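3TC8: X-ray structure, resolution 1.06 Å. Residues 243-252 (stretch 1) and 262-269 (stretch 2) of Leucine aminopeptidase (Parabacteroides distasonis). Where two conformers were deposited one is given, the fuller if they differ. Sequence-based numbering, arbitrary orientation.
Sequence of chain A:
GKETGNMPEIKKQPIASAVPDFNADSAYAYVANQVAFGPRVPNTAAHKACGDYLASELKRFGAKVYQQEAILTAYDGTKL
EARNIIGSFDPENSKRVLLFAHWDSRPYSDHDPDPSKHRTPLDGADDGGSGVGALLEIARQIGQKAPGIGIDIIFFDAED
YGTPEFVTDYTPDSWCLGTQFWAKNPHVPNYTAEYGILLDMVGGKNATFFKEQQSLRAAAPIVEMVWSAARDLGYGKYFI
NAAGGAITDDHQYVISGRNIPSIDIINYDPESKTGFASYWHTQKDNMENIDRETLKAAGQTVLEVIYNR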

ATOM      1  N   ALA A 243     -14.320  -4.091  14.601  1.00 14.71           N
ATOM      2  CA  ALA A 243     -13.261  -5.047  14.316  1.00 14.81           C
ATOM      3  C   ALA A 243     -13.527  -5.816  13.041  1.00 13.89           C
ATOM      4  O   ALA A 243     -14.662  -6.225  12.763  1.00 15.25           O
ATOM      5  CB  ALA A 243     -13.077  -6.038  15.476  1.00 17.13           C
ATOM      6  N   GLY A 244     -12.489  -5.929  12.229  1.00 13.07           N
ATOM      7  CA  GLY A 244     -12.519  -6.715  11.039  1.00 13.46           C
ATOM      8  C   GLY A 244     -11.846  -8.029  11.250  1.00 13.11           C
ATOM      9  O   GLY A 244     -11.654  -8.499  12.356  1.00 16.70           O
ATOM     10  N   GLY A 245     -11.452  -8.607  10.131  1.00 15.48           N
ATOM     11  CA  GLY A 245     -10.725  -9.875  10.100  1.00 16.09           C
ATOM     12  C   GLY A 245      -9.221  -9.692  10.190  1.00 14.18           C
ATOM     13  O   GLY A 245      -8.704  -8.563  10.209  1.00 15.10           O
ATOM     14  N   ALA A 246      -8.518 -10.803  10.306  1.00 14.39           N
ATOM     15  CA  ALA A 246      -7.070 -10.840  10.196  1.00 13.02           C
ATOM     16  C   ALA A 246      -6.686 -10.967   8.722  1.00 12.82           C
ATOM     17  O   ALA A 246      -7.203 -11.846   8.041  1.00 14.96           O
ATOM     18  CB  ALA A 246      -6.491 -12.009  10.958  1.00 15.95           C
ATOM     19  N   ILE A 247      -5.850 -10.068   8.231  1.00 11.33           N
ATOM     20  CA  ILE A 247      -5.449  -9.993   6.842  1.00 10.85           C
ATOM     21  C   ILE A 247      -3.923 -10.094   6.729  1.00 10.99           C
ATOM     22  O   ILE A 247      -3.202  -9.304   7.305  1.00 11.50           O
ATOM     23  CB  ILE A 247      -5.979  -8.697   6.201  1.00 10.96           C
ATOM     24  CG1 ILE A 247      -7.509  -8.625   6.286  1.00 12.95           C
ATOM     25  CG2 ILE A 247      -5.496  -8.577   4.768  1.00 12.87           C
ATOM     26  CD1 ILE A 247      -8.136  -7.301   5.908  1.00 13.31           C
ATOM     27  N   THR A 248      -3.441 -11.046   5.918  1.00 11.21           N
ATOM     28  CA  THR A 248      -2.022 -11.154   5.589  1.00 11.37           C
ATOM     29  C   THR A 248      -1.666  -9.999   4.668  1.00 10.90           C
ATOM     30  O   THR A 248      -2.276  -9.815   3.630  1.00 11.62           O
ATOM     31  CB  THR A 248      -1.738 -12.478   4.857  1.00 13.31           C
ATOM     32  OG1 THR A 248      -2.103 -13.569   5.694  1.00 17.07           O
ATOM     33  CG2 THR A 248      -0.279 -12.551   4.429  1.00 14.96           C
ATOM     34  N   ASP A 249      -0.711  -9.189   5.081  1.00  9.95           N
ATOM     35  CA  ASP A 249      -0.319  -8.039   4.284  1.00  9.90           C
ATOM     36  C   ASP A 249       1.030  -7.532   4.731  1.00  9.43           C
ATOM     37  O   ASP A 249       1.634  -8.044   5.695  1.00 10.01           O
ATOM     38  CB  ASP A 249      -1.400  -6.957   4.375  1.00  9.68           C
ATOM     39  CG  ASP A 249      -1.607  -6.170   3.102  1.00  9.86           C
ATOM     40  OD1 ASP A 249      -0.739  -6.217   2.206  1.00 11.96           O
ATOM     41  OD2 ASP A 249      -2.684  -5.471   2.997  1.00 10.73           O
ATOM     42  N   ASP A 250       1.574  -6.537   4.031  1.00  9.21           N
ATOM     43  CA  ASP A 250       2.929  -6.130   4.259  1.00  8.92           C
ATOM     44  C   ASP A 250       3.204  -5.697   5.691  1.00  8.30           C
ATOM     45  O   ASP A 250       4.318  -5.821   6.174  1.00  9.06           O
ATOM     46  CB  ASP A 250       3.292  -4.963   3.298  1.00  9.18           C
ATOM     47  CG  ASP A 250       3.398  -5.352   1.801  1.00  9.74           C
ATOM     48  OD1 ASP A 250       4.232  -6.189   1.498  1.00  9.80           O
ATOM     49  OD2 ASP A 250       2.673  -4.780   0.974  1.00 14.52           O
ATOM     50  N   HIS A 251       2.186  -5.135   6.352  1.00  9.04           N
ATOM     51  CA  HIS A 251       2.394  -4.638   7.724  1.00  8.99           C
ATOM     52  C   HIS A 251       2.822  -5.722   8.705  1.00  9.27           C
ATOM     53  O   HIS A 251       3.602  -5.434   9.624  1.00 10.08           O
ATOM     54  CB  HIS A 251       1.137  -3.912   8.227  1.00  9.32           C
ATOM     55  CG  HIS A 251      -0.061  -4.767   8.434  1.00  9.21           C
ATOM     56  ND1 HIS A 251      -0.501  -5.650   7.469  1.00  9.57           N
ATOM     57  CD2 HIS A 251      -0.902  -4.864   9.494  1.00  9.61           C
ATOM     58  CE1 HIS A 251      -1.570  -6.268   7.939  1.00  9.81           C
ATOM     59  NE2 HIS A 251      -1.840  -5.800   9.161  1.00  9.36           N
ATOM     60  N   GLN A 252       2.412  -6.973   8.476  1.00  9.69           N
ATOM     61  CA  GLN A 252       2.829  -8.031   9.420  1.00 11.13           C
ATOM     62  C   GLN A 252       4.340  -8.230   9.423  1.00 10.14           C
ATOM     63  O   GLN A 252       4.920  -8.561  10.438  1.00 12.12           O
ATOM     64  CB  GLN A 252       2.120  -9.337   9.184  1.00 13.33           C
ATOM     65  CG  GLN A 252       2.610 -10.127   8.070  1.00 13.80           C
ATOM     66  CD  GLN A 252       1.696 -11.321   7.829  1.00 15.60           C
ATOM     67  OE1 GLN A 252       0.494 -11.137   7.676  1.00 18.24           O
ATOM     68  NE2 GLN A 252       2.279 -12.523   7.697  1.00 16.62           N
ATOM     69  N   SER A 262       2.395  -1.257  13.366  1.00  9.73           N
ATOM     70  CA  SER A 262       1.880  -0.850  12.049  1.00  9.00           C
ATOM     71  C   SER A 262       0.465  -1.325  11.871  1.00  9.14           C
ATOM     72  O   SER A 262       0.063  -2.388  12.384  1.00 10.61           O
ATOM     73  CB  SER A 262       2.767  -1.366  10.933  1.00  9.76           C
ATOM     74  OG  SER A 262       4.084  -0.923  11.026  1.00 10.58           O
ATOM     75  N   ILE A 263      -0.301  -0.543  11.125  1.00  8.47           N
ATOM     76  CA  ILE A 263      -1.673  -0.854  10.820  1.00  7.95           C
ATOM     77  C   ILE A 263      -1.884  -0.944   9.309  1.00  8.08           C
ATOM     78  O   ILE A 263      -1.092  -0.415   8.508  1.00  8.77           O
ATOM     79  CB  ILE A 263      -2.621   0.197  11.427  1.00  9.02           C
ATOM     80  CG1 ILE A 263      -2.610   1.532  10.671  1.00  9.81           C
ATOM     81  CG2 ILE A 263      -2.326   0.387  12.934  1.00 10.17           C
ATOM     82  CD1 ILE A 263      -3.773   2.451  11.049  1.00 11.26           C
ATOM     83  N   ASP A 264      -3.004  -1.578   8.950  1.00  8.25           N
ATOM     84  CA  ASP A 264      -3.438  -1.719   7.562  1.00  7.87           C
ATOM     85  C   ASP A 264      -4.778  -1.082   7.378  1.00  8.23           C
ATOM     86  O   ASP A 264      -5.726  -1.469   8.085  1.00  8.75           O
ATOM     87  CB  ASP A 264      -3.492  -3.211   7.199  1.00  8.41           C
ATOM     88  CG  ASP A 264      -3.573  -3.501   5.729  1.00  8.84           C
ATOM     89  OD1 ASP A 264      -3.626  -2.608   4.870  1.00  9.18           O
ATOM     90  OD2 ASP A 264      -3.578  -4.763   5.417  1.00  9.88           O
ATOM     91  N   ILE A 265      -4.862  -0.103   6.474  1.00  7.81           N
ATOM     92  CA  ILE A 265      -6.107   0.501   6.036  1.00  7.61           C
ATOM     93  C   ILE A 265      -6.418  -0.173   4.711  1.00  7.27           C
ATOM     94  O   ILE A 265      -5.714   0.041   3.715  1.00  7.91           O
ATOM     95  CB  ILE A 265      -5.974   2.035   5.868  1.00  8.52           C
ATOM     96  CG1 ILE A 265      -5.485   2.702   7.164  1.00  8.63           C
ATOM     97  CG2 ILE A 265      -7.292   2.627   5.379  1.00  9.38           C
ATOM     98  CD1 ILE A 265      -5.276   4.170   7.089  1.00  9.33           C
ATOM     99  N   ILE A 266      -7.467  -0.987   4.697  1.00  8.12           N
ATOM    100  CA  ILE A 266      -7.770  -1.900   3.592  1.00  8.68           C
ATOM    101  C   ILE A 266      -9.239  -2.178   3.524  1.00  8.30           C
ATOM    102  O   ILE A 266      -9.883  -2.418   4.542  1.00  8.94           O
ATOM    103  CB  ILE A 266      -6.928  -3.213   3.708  1.00  8.71           C
ATOM    104  CG1 ILE A 266      -7.275  -4.180   2.574  1.00 10.10           C
ATOM    105  CG2 ILE A 266      -7.065  -3.883   5.064  1.00  9.94           C
ATOM    106  CD1 ILE A 266      -6.282  -5.327   2.417  1.00 11.50           C
ATOM    107  N   ASN A 267      -9.781  -2.151   2.322  1.00  8.68           N
ATOM    108  CA  ASN A 267     -11.185  -2.505   2.107  0.50  9.18           C
ATOM    109  C   ASN A 267     -11.409  -3.978   2.488  1.00  9.67           C
ATOM    110  O   ASN A 267     -10.799  -4.877   1.902  1.00 10.90           O
ATOM    111  CB  ASN A 267     -11.484  -2.208   0.634  0.50 10.13           C
ATOM    112  CG  ASN A 267     -12.963  -2.292   0.276  0.50  9.46           C
ATOM    113  OD1 ASN A 267     -13.838  -2.527   1.138  0.50 10.21           O
ATOM    114  ND2 ASN A 267     -13.249  -2.099  -1.014  0.50 11.26           N
ATOM    115  N   TYR A 268     -12.285  -4.213   3.461  1.00  9.64           N
ATOM    116  CA  TYR A 268     -12.648  -5.519   3.928  1.00 10.37           C
ATOM    117  C   TYR A 268     -14.152  -5.640   3.915  1.00 11.22           C
ATOM    118  O   TYR A 268     -14.862  -4.741   4.353  1.00 12.88           O
ATOM    119  CB  TYR A 268     -12.151  -5.717   5.368  1.00 11.15           C
ATOM    120  CG  TYR A 268     -12.589  -6.990   6.038  1.00 12.04           C
ATOM    121  CD1 TYR A 268     -12.000  -8.208   5.727  1.00 13.73           C
ATOM    122  CD2 TYR A 268     -13.542  -6.963   7.046  1.00 13.00           C
ATOM    123  CE1 TYR A 268     -12.392  -9.389   6.373  1.00 15.95           C
ATOM    124  CE2 TYR A 268     -13.941  -8.122   7.694  1.00 16.06           C
ATOM    125  CZ  TYR A 268     -13.360  -9.330   7.370  1.00 16.13           C
ATOM    126  OH  TYR A 268     -13.724 -10.500   8.006  1.00 21.35           O
ATOM    127  N   ASP A 269     -14.644  -6.794   3.477  1.00 13.13           N
ATOM    128  CA  ASP A 269     -16.070  -7.105   3.476  1.00 15.57           C
ATOM    129  C   ASP A 269     -16.333  -8.316   4.331  1.00 16.78           C
ATOM    130  O   ASP A 269     -15.989  -9.397   3.887  1.00 18.52           O
ATOM    131  CB  ASP A 269     -16.508  -7.403   2.071  1.00 17.53           C
ATOM    132  CG  ASP A 269     -18.019  -7.680   1.968  1.00 20.54           C
ATOM    133  OD1 ASP A 269     -18.701  -7.875   3.021  1.00 24.14           O
ATOM    134  OD2 ASP A 269     -18.468  -7.686   0.829  1.00 24.73           O
TER

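A loop leading into the start of a helix packs against a strand and the residues after it, in a small contact of 451 Å² (both sides summed) that rests on ring packing, apolar side chains and one close pair of carboxylates, with no clear hydrogen bond between the two stretches. The chains run in opposite senses here: Gly244 lies nearest Tyr268 (CA to CA 7.2 Å) and His251 nearest Ser262 (CA to CA 5.8 Å).

At the first end, the Tyr268 ring lies against a backbone without side chains. Gly245 N sits over one face of the ring, 3.4 Å from Tyr268 CZ, and Gly244 CA approaches Tyr268 CE2 obliquely at 3.9 Å. The lack of a side chain at Gly245 leaves room for this approach: an ideal CB there would fall 2.8 Å from Tyr268 OH, a clash. At Gly244 one would stand 3.4 Å from Tyr268 CD2, tight but not a clash.

Ile247 forms the apolar middle. Its CA-to-CB bond points toward the other stretch, whereas those of its neighbours Ala246 and Thr248 point away. With chi1 m and chi2 t, its CD1 reaches both Ile266 CG2 at 3.7 Å and Tyr268 CD1 at 4.0 Å, tying the aliphatic part of the contact to the aromatic part.

Next come the acids. Asp249 OD2 and Asp264 OD2 are 2.7 Å apart, too close for two fully charged carboxylates to be comfortable, so one group probably holds a proton and donates it; which one is left open. Asp249 OD2 also lies 3.6 Å from Ile266 CD1, so the acid pair borders the apolar patch. The other oxygen of Asp249 serves its own stretch: Asp250 N donates to Asp249 OD1 at 3.0 Å. A backbone hydrogen bond from Gln252 N to Asp249 O (3.1 Å) helps hold the turn, and Asp249 N makes a weak one to Gln252 OE1 at 3.5 Å.

His251 closes the second end. Asp264 CB stands over one face of its ring, 3.6 Å from the His251 ring centroid and 9° off the normal, a nearly perpendicular CH-pi contact. The carboxylate of the same aspartate comes close as well, with Asp264 OD2 3.6 Å from His251 CE1. Ser262 O lies at the ring edge, 3.9 Å from His251 CD2; this carbonyl oxygen is buried by the contact and has no hydrogen-bonding partner in the model. His251 NE2, by contrast, is hydrogen-bonded elsewhere in the structure.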